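Local coordinates for possible thiamine biosynthesis enzyme (Candida albicans, PDB 2X7Q), which is of unknown function but has the periplasmic binding protein fold and may bind a small molecule linked to thiamine biosynthesis, at residues Leu100-Thr105 with Ile190-Gln195; Arg109-Asp114 with Gly170-Met175; Lys119-Ser124 with Pro144-Phe149; Phe135-Gln140 with Asp194-Pro199. The protein carries 1 engineered substitution. All blocks are in the same frame, centred on the assembly; numbering follows the deposited sequence. Where two conformers were deposited one is given.

Interaction 1: residues Leu100-Thr105 with Ile190-Gln195; sequences LWAVST and IKQIDQ
V103 and I193 meet through their CG1 atoms, 3.6 Å apart, and I193 CD1 lies nearly as close to V103 CG1. With CG1 between the backbone N and the carbonyl carbon (chi1 61°), I193 brings that atom to V103 CG1. On the same residue CG2 packs against T105 CG2 at 3.7 Å, the two side chains crossing at about a right angle. V103 N donates to D194 O at 2.8 Å, and I193 N returns a bond to V103 O; farther on, T105 and K191 bond each other both ways. The two antiparallel strands slip by one residue between V103 and S104, a beta bulge at the outer strand of the five-stranded mixed sheet of one lobe of this binding-protein fold. Next to the bulge, D194 OD1 accepts the backbone N of Q195, approached from above the carboxylate plane. In the second shell, Y185 hydrogen-bonds S104 OG and D172 O holds T105 OG1. L137 of helix 129-141 covers V103 and D194 on the face they share.

Interaction 2: residues Arg109-Asp114 with Gly170-Met175; sequences RDDVTD and GSDAFM
R109 NH2 is shared by two carboxylates, D111 OD2 at 2.8 Å and D172 OD1 at 3.2 Å. The first bond is nearly straight (169°), while D172 OD1 is met on its anti side in a more bent one. Together with NE, which reaches D111 OD1, NH2 grips D111 side-on, one nitrogen to each oxygen. NH1 donates to S171 O at 2.9 Å, with that oxygen in the guanidinium plane, and bonds V162 O as well. The network ties a loop, where a type I turn runs from R109 to V112, to the start of strand 173-177, the central strand of the five-stranded mixed sheet in this lobe. D111 OD2 and D172 OD1 stand 4.3 Å apart; a water lies 2.8 Å from each and can donate to them, though not necessarily to both at once. R109 NH2, in contact with both, probably offsets their like charges. R120 adds a second salt bridge to D172 OD1, and K119 N binds OD2. Beside the charges, V112 CG2 rests 4.0 Å from D172 CB.

Interaction 3: residues Lys119-Ser124 with Pro144-Phe149; sequences KRIGVS and PSFDQF
F146 turns one ring face to I121, whose CG1 lies 4.0 Å from the centroid of the F146 ring, 28° off its normal, a CH-pi contact. I121 CD1 stands above the centre of the same face, and the two side chains cross at about a right angle. A chi1 of -50° sets F146 CG anti to the carbonyl carbon, where it meets I121 CG1. At D147 the link is indirect: a water accepts the backbone N of D147 and donates to K119 O, bridging the backbones just before the strands pair. Q148 then supplies the direct bond, its O taking I121 N at 2.8 Å and 172°. Its side chain runs out on the other face of the sheet, OE1 to R120 CG at 3.7 Å and NE2 to K119 CB at 3.8 Å, while CB packs over K119 O. F149 lies side by side with I121 on the face that also holds F146: F149 CD2 is 3.8 Å from I121 CB, and V123 CG1 approaches F149 CD2 more loosely, at 4.1 Å. The pairing is parallel and closes the beta-alpha-beta unit of strand 120-123, helix 129-141 and strand 148-151. The helix covers F146 with A138 and F149 with S134; within the sheet, strand 120-123 has strand 173-177 as its other neighbour.

Interaction 4: residues Phe135-Gln140 with Asp194-Pro199; sequences FVLAHQ and DQIYTP
I196 drives its CD1 methyl at the helix, where it meets V136 CG1 and L137 CA, each at 3.9 Å. The isoleucine is stretched to its full length, CG1 anti to the backbone N (chi1 178°) and CD1 anti in turn (chi2 -180°), which carries the methyl toward the helix, whose axis passes 9.8 Å from that of the strand. L137 CB and CD1 close in on the same methyl from 4.2 Å. This is the tight part of the contact, all apolar and buried. M175 of the central strand lies against both L137 and I196, and W101 on the adjoining strand also touches I196. At the start of the strand segment the partner turns polar: L137 CD1 lies 3.7 Å from D194 OD2, a close contact at a partly exposed residue. The loose side belongs to Q140, exposed on the helix and modelled in two conformers, so that its approach to I196 is doubtful. No hydrogen bond joins helix to strand here, and the fit rests on van der Waals contacts. The helix runs at 105° to the strand. It is the crossover helix of a beta-alpha-beta unit laid over one face of a mixed sheet and reaching its edge strand, an arrangement that belongs to the alpha/beta lobes of the periplasmic binding protein fold.

All four contacts build one lobe of the chain, around the sheet ordered 148-151, 120-123, 173-177, 100-106, 190-197. Interaction 1 forms one edge of that sheet and interaction 3 the other, their centres about 14 Å apart and not touching. Interaction 2 sits between them at the start of the central strand, its centre about 10 Å from that of interaction 1 and about 11 Å from that of interaction 3. Interaction 4 lays helix 129-141 over one face and shares D194 and Q195 with interaction 1. Along the chain, interaction 3 nests inside interaction 2, and interaction 2 inside interaction 1, while interaction 4 crosses interactions 2 and 3, so residues distant in sequence close into a single alpha/beta lobe.

Interaction 1: residues Leu100-Thr105 with Ile190-Gln195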
loop_
_atom_site.group_PDB
_atom_site.type_symbol
_atom_site.label_atom_id
_atom_site.label_comp_id
_atom_site.label_asym_id
_atom_site.label_seq_id
_atom_site.Cartn_x
_atom_site.Cartn_y
_atom_site.Cartn_z
ATOM N N LEU A 100 -3.867 -3.070 -8.534
ATOM C CA LEU A 100 -3.769 -4.119 -9.545
ATOM C C LEU A 100 -2.464 -4.899 -9.422
ATOM O O LEU A 100 -1.393 -4.397 -9.773
ATOM C CB LEU A 100 -3.902 -3.530 -10.951
ATOM C CG LEU A 100 -3.804 -4.517 -12.117
ATOM C CD1 LEU A 100 -4.839 -5.622 -11.976
ATOM C CD2 LEU A 100 -3.964 -3.799 -13.450
ATOM N N TRP A 101 -2.563 -6.127 -8.923
ATOM C CA TRP A 101 -1.398 -6.990 -8.761
ATOM C C TRP A 101 -1.152 -7.834 -10.006
ATOM O O TRP A 101 -2.080 -8.412 -10.568
ATOM C CB TRP A 101 -1.566 -7.897 -7.541
ATOM C CG TRP A 101 -1.402 -7.179 -6.236
ATOM C CD1 TRP A 101 -2.376 -6.553 -5.514
ATOM C CD2 TRP A 101 -0.188 -7.015 -5.494
ATOM N NE1 TRP A 101 -1.843 -6.010 -4.369
ATOM C CE2 TRP A 101 -0.496 -6.280 -4.335
ATOM C CE3 TRP A 101 1.136 -7.420 -5.700
ATOM C CZ2 TRP A 101 0.462 -5.941 -3.384
ATOM C CZ3 TRP A 101 2.089 -7.083 -4.755
ATOM C CH2 TRP A 101 1.748 -6.352 -3.613
ATOM N N ALA A 102 0.104 -7.901 -10.433
ATOM C CA ALA A 102 0.473 -8.681 -11.607
ATOM C C ALA A 102 1.330 -9.882 -11.211
ATOM O O ALA A 102 2.302 -9.749 -10.460
ATOM C CB ALA A 102 1.209 -7.808 -12.612
ATOM N N VAL A 103 0.968 -11.054 -11.726
ATOM C CA VAL A 103 1.712 -12.275 -11.450
ATOM C C VAL A 103 2.752 -12.503 -12.540
ATOM O O VAL A 103 2.415 -12.601 -13.720
ATOM C CB VAL A 103 0.775 -13.491 -11.371
ATOM C CG1 VAL A 103 1.556 -14.738 -10.992
ATOM C CG2 VAL A 103 -0.340 -13.233 -10.366
ATOM N N SER A 104 4.019 -12.588 -12.143
ATOM C CA SER A 104 5.106 -12.697 -13.110
ATOM C C SER A 104 5.901 -13.989 -12.954
ATOM O O SER A 104 5.917 -14.598 -11.884
ATOM C CB SER A 104 6.051 -11.501 -12.987
ATOM O OG SER A 104 5.353 -10.277 -13.125
ATOM N N THR A 105 6.557 -14.396 -14.037
ATOM C CA THR A 105 7.459 -15.540 -14.012
ATOM C C THR A 105 8.641 -15.266 -14.932
ATOM O O THR A 105 8.710 -14.213 -15.567
ATOM C CB THR A 105 6.749 -16.838 -14.446
ATOM O OG1 THR A 105 7.623 -17.957 -14.246
ATOM C CG2 THR A 105 6.346 -16.768 -15.911
ATOM N N ILE A 190 10.829 -10.427 -17.717
ATOM C CA ILE A 190 9.864 -11.304 -17.067
ATOM C C ILE A 190 8.635 -11.496 -17.952
ATOM O O ILE A 190 8.566 -10.964 -19.061
ATOM C CB ILE A 190 9.437 -10.771 -15.689
ATOM C CG1 ILE A 190 8.906 -9.343 -15.806
ATOM C CG2 ILE A 190 10.598 -10.831 -14.711
ATOM C CD1 ILE A 190 8.500 -8.731 -14.482
ATOM N N LYS A 191 7.665 -12.256 -17.456
ATOM C CA LYS A 191 6.505 -12.630 -18.255
ATOM C C LYS A 191 5.243 -12.737 -17.406
ATOM O O LYS A 191 5.202 -13.490 -16.434
ATOM C CB LYS A 191 6.777 -13.954 -18.967
ATOM C CG LYS A 191 5.585 -14.554 -19.680
ATOM C CD LYS A 191 6.005 -15.806 -20.434
ATOM C CE LYS A 191 6.907 -16.682 -19.579
ATOM N NZ LYS A 191 7.439 -17.850 -20.326
ATOM N N GLN A 192 4.218 -11.977 -17.779
ATOM C CA GLN A 192 2.960 -11.974 -17.040
ATOM C C GLN A 192 2.122 -13.205 -17.356
ATOM O O GLN A 192 1.979 -13.589 -18.517
ATOM C CB GLN A 192 2.155 -10.709 -17.347
ATOM C CG GLN A 192 0.773 -10.688 -16.711
ATOM C CD GLN A 192 -0.021 -9.455 -17.083
ATOM O OE1 GLN A 192 -1.176 -9.549 -17.497
ATOM N NE2 GLN A 192 0.594 -8.289 -16.936
ATOM N N ILE A 193 1.565 -13.817 -16.316
ATOM C CA ILE A 193 0.726 -14.996 -16.483
ATOM C C ILE A 193 -0.666 -14.779 -15.900
ATOM O O ILE A 193 -1.578 -15.569 -16.144
ATOM C CB ILE A 193 1.359 -16.242 -15.831
ATOM C CG1 ILE A 193 1.530 -16.035 -14.324
ATOM C CG2 ILE A 193 2.690 -16.564 -16.485
ATOM C CD1 ILE A 193 2.122 -17.236 -13.611
ATOM N N ASP A 194 -0.829 -13.701 -15.136
ATOM C CA ASP A 194 -2.111 -13.403 -14.505
ATOM C C ASP A 194 -2.109 -12.036 -13.817
ATOM O O ASP A 194 -1.052 -11.460 -13.555
ATOM C CB ASP A 194 -2.459 -14.498 -13.494
ATOM C CG ASP A 194 -3.942 -14.573 -13.199
ATOM O OD1 ASP A 194 -4.719 -13.814 -13.817
ATOM O OD2 ASP A 194 -4.332 -15.398 -12.348
ATOM N N GLN A 195 -3.304 -11.524 -13.534
ATOM C CA GLN A 195 -3.468 -10.280 -12.788
ATOM C C GLN A 195 -4.558 -10.467 -11.740
ATOM O O GLN A 195 -5.272 -11.467 -11.761
ATOM C CB GLN A 195 -3.839 -9.128 -13.724
ATOM C CG GLN A 195 -2.747 -8.731 -14.704
ATOM C CD GLN A 195 -3.150 -7.554 -15.575
ATOM O OE1 GLN A 195 -4.301 -7.118 -15.558
ATOM N NE2 GLN A 195 -2.199 -7.033 -16.344
#

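Interaction 2: residues Arg109-Asp114 with Gly170-Met175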
loop_
_atom_site.group_PDB
_atom_site.type_symbol
_atom_site.label_atom_id
_atom_site.label_comp_id
_atom_site.label_asym_id
_atom_site.label_seq_id
_atom_site.Cartn_x
_atom_site.Cartn_y
_atom_site.Cartn_z
ATOM N N ARG A 109 10.158 -20.018 -19.211
ATOM C CA ARG A 109 9.769 -21.053 -18.260
ATOM C C ARG A 109 8.691 -21.966 -18.841
ATOM O O ARG A 109 7.502 -21.659 -18.760
ATOM C CB ARG A 109 9.268 -20.423 -16.960
ATOM C CG ARG A 109 10.301 -19.593 -16.225
ATOM C CD ARG A 109 11.417 -20.458 -15.668
ATOM N NE ARG A 109 10.908 -21.482 -14.761
ATOM C CZ ARG A 109 10.676 -21.285 -13.467
ATOM N NH1 ARG A 109 10.906 -20.100 -12.922
ATOM N NH2 ARG A 109 10.209 -22.274 -12.717
ATOM N N ASP A 110 9.108 -23.084 -19.427
ATOM C CA ASP A 110 8.166 -24.038 -20.003
ATOM C C ASP A 110 7.295 -24.677 -18.926
ATOM O O ASP A 110 6.209 -25.178 -19.212
ATOM C CB ASP A 110 8.910 -25.126 -20.781
ATOM C CG ASP A 110 9.490 -24.620 -22.085
ATOM O OD1 ASP A 110 9.308 -23.425 -22.396
ATOM O OD2 ASP A 110 10.126 -25.421 -22.800
ATOM N N ASP A 111 7.777 -24.655 -17.690
ATOM C CA ASP A 111 7.079 -25.299 -16.584
ATOM C C ASP A 111 6.017 -24.403 -15.949
ATOM O O ASP A 111 5.178 -24.873 -15.181
ATOM C CB ASP A 111 8.078 -25.766 -15.522
ATOM C CG ASP A 111 8.915 -24.629 -14.962
ATOM O OD1 ASP A 111 9.124 -23.625 -15.678
ATOM O OD2 ASP A 111 9.374 -24.749 -13.807
ATOM N N VAL A 112 6.050 -23.114 -16.276
ATOM C CA VAL A 112 5.097 -22.165 -15.711
ATOM C C VAL A 112 4.447 -21.307 -16.790
ATOM O O VAL A 112 5.072 -20.395 -17.332
ATOM C CB VAL A 112 5.766 -21.246 -14.669
ATOM C CG1 VAL A 112 4.752 -20.266 -14.097
ATOM C CG2 VAL A 112 6.398 -22.075 -13.561
ATOM N N THR A 113 3.187 -21.605 -17.095
ATOM C CA THR A 113 2.427 -20.844 -18.083
ATOM C C THR A 113 1.096 -20.367 -17.505
ATOM O O THR A 113 0.584 -19.313 -17.885
ATOM C CB THR A 113 2.157 -21.677 -19.352
ATOM O OG1 THR A 113 1.279 -22.765 -19.036
ATOM C CG2 THR A 113 3.458 -22.227 -19.914
ATOM N N ASP A 114 0.541 -21.154 -16.587
ATOM C CA ASP A 114 -0.725 -20.820 -15.943
ATOM C C ASP A 114 -0.547 -20.637 -14.437
ATOM O O ASP A 114 0.341 -21.238 -13.831
ATOM C CB ASP A 114 -1.770 -21.903 -16.224
ATOM C CG ASP A 114 -3.109 -21.607 -15.573
ATOM O OD1 ASP A 114 -3.808 -20.683 -16.034
ATOM O OD2 ASP A 114 -3.464 -22.302 -14.600
ATOM N N GLY A 170 15.412 -20.215 -6.436
ATOM C CA GLY A 170 14.479 -20.185 -7.547
ATOM C C GLY A 170 13.030 -20.096 -7.113
ATOM O O GLY A 170 12.673 -20.519 -6.013
ATOM N N SER A 171 12.193 -19.541 -7.984
ATOM C CA SER A 171 10.762 -19.428 -7.717
ATOM C C SER A 171 9.968 -19.651 -9.000
ATOM O O SER A 171 10.501 -19.511 -10.102
ATOM C CB SER A 171 10.429 -18.057 -7.125
ATOM O OG SER A 171 11.077 -17.865 -5.880
ATOM N N ASP A 172 8.696 -20.006 -8.854
ATOM C CA ASP A 172 7.830 -20.201 -10.007
ATOM C C ASP A 172 7.187 -18.888 -10.436
ATOM O O ASP A 172 6.982 -18.643 -11.627
ATOM C CB ASP A 172 6.753 -21.248 -9.708
ATOM C CG ASP A 172 7.315 -22.652 -9.604
ATOM O OD1 ASP A 172 8.435 -22.883 -10.100
ATOM O OD2 ASP A 172 6.632 -23.523 -9.027
ATOM N N ALA A 173 6.877 -18.041 -9.459
ATOM C CA ALA A 173 6.246 -16.757 -9.736
ATOM C C ALA A 173 6.236 -15.843 -8.514
ATOM O O ALA A 173 6.408 -16.297 -7.383
ATOM C CB ALA A 173 4.829 -16.961 -10.247
ATOM N N PHE A 174 6.038 -14.551 -8.759
ATOM C CA PHE A 174 5.903 -13.567 -7.693
ATOM C C PHE A 174 4.843 -12.546 -8.093
ATOM O O PHE A 174 4.470 -12.458 -9.262
ATOM C CB PHE A 174 7.242 -12.874 -7.422
ATOM C CG PHE A 174 7.696 -11.969 -8.534
ATOM C CD1 PHE A 174 8.432 -12.469 -9.596
ATOM C CD2 PHE A 174 7.397 -10.616 -8.511
ATOM C CE1 PHE A 174 8.855 -11.638 -10.618
ATOM C CE2 PHE A 174 7.816 -9.782 -9.528
ATOM C CZ PHE A 174 8.545 -10.293 -10.583
HETATM N N MSE A 175 4.357 -11.779 -7.126
HETATM C CA MSE A 175 3.323 -10.789 -7.402
HETATM C C MSE A 175 3.811 -9.378 -7.078
HETATM O O MSE A 175 4.393 -9.135 -6.018
HETATM C CB MSE A 175 2.050 -11.112 -6.618
HETATM C CG MSE A 175 1.488 -12.488 -6.902
HETATM SE SE MSE A 175 -0.113 -12.887 -5.882
HETATM C CE MSE A 175 -1.216 -11.402 -6.465
HETATM O O HOH W 1 7.662 -25.137 -11.625
#

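Interaction 3: residues Lys119-Ser124 with Pro144-Phe149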
loop_
_atom_site.group_PDB
_atom_site.type_symbol
_atom_site.label_atom_id
_atom_site.label_comp_id
_atom_site.label_asym_id
_atom_site.label_seq_id
_atom_site.Cartn_x
_atom_site.Cartn_y
_atom_site.Cartn_z
ATOM N N LYS A 119 3.853 -23.272 -7.466
ATOM C CA LYS A 119 4.147 -23.970 -6.221
ATOM C C LYS A 119 5.087 -23.134 -5.357
ATOM O O LYS A 119 4.794 -22.856 -4.195
ATOM C CB LYS A 119 4.763 -25.343 -6.502
ATOM C CG LYS A 119 3.838 -26.310 -7.232
ATOM C CD LYS A 119 2.505 -26.463 -6.507
ATOM C CE LYS A 119 2.694 -26.901 -5.065
ATOM N NZ LYS A 119 3.407 -28.194 -4.951
ATOM N N ARG A 120 6.219 -22.742 -5.931
ATOM C CA ARG A 120 7.177 -21.890 -5.238
ATOM C C ARG A 120 6.852 -20.420 -5.480
ATOM O O ARG A 120 6.929 -19.934 -6.610
ATOM C CB ARG A 120 8.600 -22.192 -5.710
ATOM C CG ARG A 120 9.093 -23.587 -5.360
ATOM C CD ARG A 120 10.428 -23.875 -6.011
ATOM N NE ARG A 120 10.324 -23.909 -7.467
ATOM C CZ ARG A 120 11.365 -23.995 -8.290
ATOM N NH1 ARG A 120 12.597 -24.052 -7.812
ATOM N NH2 ARG A 120 11.179 -24.018 -9.599
ATOM N N ILE A 121 6.491 -19.718 -4.411
ATOM C CA ILE A 121 6.110 -18.314 -4.513
ATOM C C ILE A 121 7.168 -17.389 -3.922
ATOM O O ILE A 121 7.470 -17.459 -2.731
ATOM C CB ILE A 121 4.765 -18.045 -3.811
ATOM C CG1 ILE A 121 3.664 -18.916 -4.422
ATOM C CG2 ILE A 121 4.399 -16.573 -3.907
ATOM C CD1 ILE A 121 3.466 -18.701 -5.906
ATOM N N GLY A 122 7.723 -16.519 -4.759
ATOM C CA GLY A 122 8.710 -15.555 -4.310
ATOM C C GLY A 122 8.055 -14.310 -3.747
ATOM O O GLY A 122 7.166 -13.727 -4.372
ATOM N N VAL A 123 8.489 -13.907 -2.558
ATOM C CA VAL A 123 7.949 -12.720 -1.912
ATOM C C VAL A 123 9.076 -11.839 -1.391
ATOM O O VAL A 123 10.147 -12.332 -1.052
ATOM C CB VAL A 123 7.017 -13.082 -0.742
ATOM C CG1 VAL A 123 5.861 -13.941 -1.226
ATOM C CG2 VAL A 123 7.796 -13.794 0.354
ATOM N N SER A 124 8.834 -10.534 -1.340
ATOM C CA SER A 124 9.799 -9.608 -0.767
ATOM C C SER A 124 10.035 -9.973 0.693
ATOM O O SER A 124 11.170 -10.163 1.118
ATOM C CB SER A 124 9.295 -8.170 -0.884
ATOM O OG SER A 124 8.047 -8.004 -0.230
ATOM N N PRO A 144 -5.539 -24.917 -3.433
ATOM C CA PRO A 144 -5.131 -24.703 -2.040
ATOM C C PRO A 144 -4.031 -23.650 -1.946
ATOM O O PRO A 144 -3.229 -23.519 -2.871
ATOM C CB PRO A 144 -4.588 -26.074 -1.622
ATOM C CG PRO A 144 -4.187 -26.731 -2.900
ATOM C CD PRO A 144 -5.198 -26.268 -3.908
ATOM N N SER A 145 -4.001 -22.911 -0.842
ATOM C CA SER A 145 -2.998 -21.871 -0.640
ATOM C C SER A 145 -1.584 -22.423 -0.749
ATOM O O SER A 145 -1.340 -23.588 -0.437
ATOM C CB SER A 145 -3.193 -21.207 0.720
ATOM O OG SER A 145 -3.035 -22.141 1.771
ATOM N N PHE A 146 -0.660 -21.585 -1.209
ATOM C CA PHE A 146 0.727 -21.998 -1.401
ATOM C C PHE A 146 1.461 -22.104 -0.063
ATOM O O PHE A 146 1.139 -21.390 0.886
ATOM C CB PHE A 146 1.446 -21.025 -2.339
ATOM C CG PHE A 146 0.701 -20.753 -3.617
ATOM C CD1 PHE A 146 -0.095 -19.626 -3.744
ATOM C CD2 PHE A 146 0.793 -21.625 -4.690
ATOM C CE1 PHE A 146 -0.784 -19.372 -4.917
ATOM C CE2 PHE A 146 0.105 -21.376 -5.867
ATOM C CZ PHE A 146 -0.684 -20.249 -5.980
ATOM N N ASP A 147 2.441 -23.001 0.009
ATOM C CA ASP A 147 3.193 -23.215 1.243
ATOM C C ASP A 147 4.703 -23.129 1.034
ATOM O O ASP A 147 5.476 -23.232 1.986
ATOM C CB ASP A 147 2.811 -24.553 1.883
ATOM C CG ASP A 147 2.896 -25.714 0.911
ATOM O OD1 ASP A 147 3.878 -25.789 0.146
ATOM O OD2 ASP A 147 1.987 -26.570 0.928
ATOM N N GLN A 148 5.118 -22.940 -0.215
ATOM C CA GLN A 148 6.528 -22.744 -0.534
ATOM C C GLN A 148 6.802 -21.274 -0.837
ATOM O O GLN A 148 6.360 -20.751 -1.861
ATOM C CB GLN A 148 6.941 -23.607 -1.728
ATOM C CG GLN A 148 6.915 -25.106 -1.457
ATOM C CD GLN A 148 7.547 -25.911 -2.575
ATOM O OE1 GLN A 148 8.769 -26.033 -2.655
ATOM N NE2 GLN A 148 6.715 -26.470 -3.445
ATOM N N PHE A 149 7.534 -20.612 0.053
ATOM C CA PHE A 149 7.815 -19.191 -0.105
ATOM C C PHE A 149 9.308 -18.889 -0.082
ATOM O O PHE A 149 10.046 -19.400 0.760
ATOM C CB PHE A 149 7.097 -18.377 0.972
ATOM C CG PHE A 149 5.597 -18.483 0.913
ATOM C CD1 PHE A 149 4.910 -19.306 1.790
ATOM C CD2 PHE A 149 4.876 -17.759 -0.024
ATOM C CE1 PHE A 149 3.534 -19.404 1.736
ATOM C CE2 PHE A 149 3.500 -17.854 -0.084
ATOM C CZ PHE A 149 2.827 -18.679 0.797
HETATM O O HOH W 2 2.944 -24.139 -2.578
#

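Interaction 4: residues Phe135-Gln140 with Asp194-Pro199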
loop_
_atom_site.group_PDB
_atom_site.type_symbol
_atom_site.label_atom_id
_atom_site.label_comp_id
_atom_site.label_asym_id
_atom_site.label_seq_id
_atom_site.Cartn_x
_atom_site.Cartn_y
_atom_site.Cartn_z
ATOM N N PHE A 135 -2.296 -15.708 -1.278
ATOM C CA PHE A 135 -3.390 -16.466 -0.682
ATOM C C PHE A 135 -4.718 -16.101 -1.338
ATOM O O PHE A 135 -5.512 -16.976 -1.678
ATOM C CB PHE A 135 -3.463 -16.207 0.825
ATOM C CG PHE A 135 -2.341 -16.835 1.608
ATOM C CD1 PHE A 135 -1.092 -16.236 1.663
ATOM C CD2 PHE A 135 -2.540 -18.023 2.293
ATOM C CE1 PHE A 135 -0.063 -16.812 2.384
ATOM C CE2 PHE A 135 -1.515 -18.604 3.017
ATOM C CZ PHE A 135 -0.274 -17.996 3.062
ATOM N N VAL A 136 -4.955 -14.804 -1.511
ATOM C CA VAL A 136 -6.173 -14.323 -2.150
ATOM C C VAL A 136 -6.298 -14.888 -3.562
ATOM O O VAL A 136 -7.369 -15.337 -3.967
ATOM C CB VAL A 136 -6.210 -12.782 -2.195
ATOM C CG1 VAL A 136 -7.419 -12.292 -2.973
ATOM C CG2 VAL A 136 -6.207 -12.209 -0.785
ATOM N N LEU A 137 -5.193 -14.872 -4.302
ATOM C CA LEU A 137 -5.155 -15.419 -5.653
ATOM C C LEU A 137 -5.452 -16.913 -5.656
ATOM O O LEU A 137 -6.241 -17.394 -6.466
ATOM C CB LEU A 137 -3.791 -15.159 -6.291
ATOM C CG LEU A 137 -3.592 -15.750 -7.686
ATOM C CD1 LEU A 137 -4.608 -15.171 -8.658
ATOM C CD2 LEU A 137 -2.175 -15.514 -8.179
ATOM N N ALA A 138 -4.817 -17.641 -4.744
ATOM C CA ALA A 138 -5.029 -19.075 -4.621
ATOM C C ALA A 138 -6.504 -19.418 -4.401
ATOM O O ALA A 138 -7.013 -20.371 -4.984
ATOM C CB ALA A 138 -4.166 -19.644 -3.493
ATOM N N HIS A 139 -7.186 -18.649 -3.556
ATOM C CA HIS A 139 -8.599 -18.901 -3.265
ATOM C C HIS A 139 -9.486 -18.670 -4.489
ATOM O O HIS A 139 -10.431 -19.419 -4.723
ATOM C CB HIS A 139 -9.072 -18.050 -2.081
ATOM C CG HIS A 139 -10.489 -18.296 -1.678
ATOM N ND1 HIS A 139 -10.870 -19.360 -0.873
ATOM C CD2 HIS A 139 -11.630 -17.618 -1.945
ATOM C CE1 HIS A 139 -12.166 -19.322 -0.678
ATOM N NE2 HIS A 139 -12.660 -18.269 -1.319
ATOM N N GLN A 140 -9.171 -17.641 -5.271
ATOM C CA GLN A 140 -9.932 -17.329 -6.474
ATOM C C GLN A 140 -9.681 -18.359 -7.571
ATOM O O GLN A 140 -10.540 -18.605 -8.414
ATOM C CB GLN A 140 -9.572 -15.933 -6.979
ATOM C CG GLN A 140 -10.298 -15.524 -8.243
ATOM C CD GLN A 140 -9.755 -14.241 -8.827
ATOM O OE1 GLN A 140 -9.881 -13.173 -8.230
ATOM N NE2 GLN A 140 -9.147 -14.336 -10.005
ATOM N N ASP A 194 -0.829 -13.701 -15.136
ATOM C CA ASP A 194 -2.111 -13.403 -14.505
ATOM C C ASP A 194 -2.109 -12.036 -13.817
ATOM O O ASP A 194 -1.052 -11.460 -13.555
ATOM C CB ASP A 194 -2.459 -14.498 -13.494
ATOM C CG ASP A 194 -3.942 -14.573 -13.199
ATOM O OD1 ASP A 194 -4.719 -13.814 -13.817
ATOM O OD2 ASP A 194 -4.332 -15.398 -12.348
ATOM N N GLN A 195 -3.304 -11.524 -13.534
ATOM C CA GLN A 195 -3.468 -10.280 -12.788
ATOM C C GLN A 195 -4.558 -10.467 -11.740
ATOM O O GLN A 195 -5.272 -11.467 -11.761
ATOM C CB GLN A 195 -3.839 -9.128 -13.724
ATOM C CG GLN A 195 -2.747 -8.731 -14.704
ATOM C CD GLN A 195 -3.150 -7.554 -15.575
ATOM O OE1 GLN A 195 -4.301 -7.118 -15.558
ATOM N NE2 GLN A 195 -2.199 -7.033 -16.344
ATOM N N ILE A 196 -4.683 -9.513 -10.823
ATOM C CA ILE A 196 -5.713 -9.589 -9.790
ATOM C C ILE A 196 -5.843 -8.288 -9.005
ATOM O O ILE A 196 -4.865 -7.779 -8.459
ATOM C CB ILE A 196 -5.459 -10.758 -8.813
ATOM C CG1 ILE A 196 -6.529 -10.783 -7.720
ATOM C CG2 ILE A 196 -4.073 -10.659 -8.206
ATOM C CD1 ILE A 196 -6.351 -11.902 -6.719
ATOM N N TYR A 197 -7.058 -7.753 -8.956
ATOM C CA TYR A 197 -7.327 -6.524 -8.222
ATOM C C TYR A 197 -7.562 -6.815 -6.747
ATOM O O TYR A 197 -7.974 -7.917 -6.379
ATOM C CB TYR A 197 -8.556 -5.813 -8.796
ATOM C CG TYR A 197 -8.360 -5.224 -10.175
ATOM C CD1 TYR A 197 -7.812 -3.959 -10.341
ATOM C CD2 TYR A 197 -8.740 -5.927 -11.308
ATOM C CE1 TYR A 197 -7.635 -3.418 -11.602
ATOM C CE2 TYR A 197 -8.569 -5.397 -12.571
ATOM C CZ TYR A 197 -8.017 -4.140 -12.713
ATOM O OH TYR A 197 -7.843 -3.605 -13.970
ATOM N N THR A 198 -7.300 -5.823 -5.904
ATOM C CA THR A 198 -7.648 -5.917 -4.495
ATOM C C THR A 198 -9.126 -5.580 -4.336
ATOM O O THR A 198 -9.594 -4.573 -4.868
ATOM C CB THR A 198 -6.810 -4.952 -3.636
ATOM O OG1 THR A 198 -7.068 -3.601 -4.037
ATOM C CG2 THR A 198 -5.325 -5.249 -3.791
ATOM N N PRO A 199 -9.871 -6.431 -3.614
ATOM C CA PRO A 199 -11.301 -6.187 -3.403
ATOM C C PRO A 199 -11.541 -4.899 -2.623
ATOM O O PRO A 199 -12.668 -4.407 -2.576
ATOM C CB PRO A 199 -11.743 -7.388 -2.562
ATOM C CG PRO A 199 -10.706 -8.436 -2.801
ATOM C CD PRO A 199 -9.425 -7.699 -3.012
#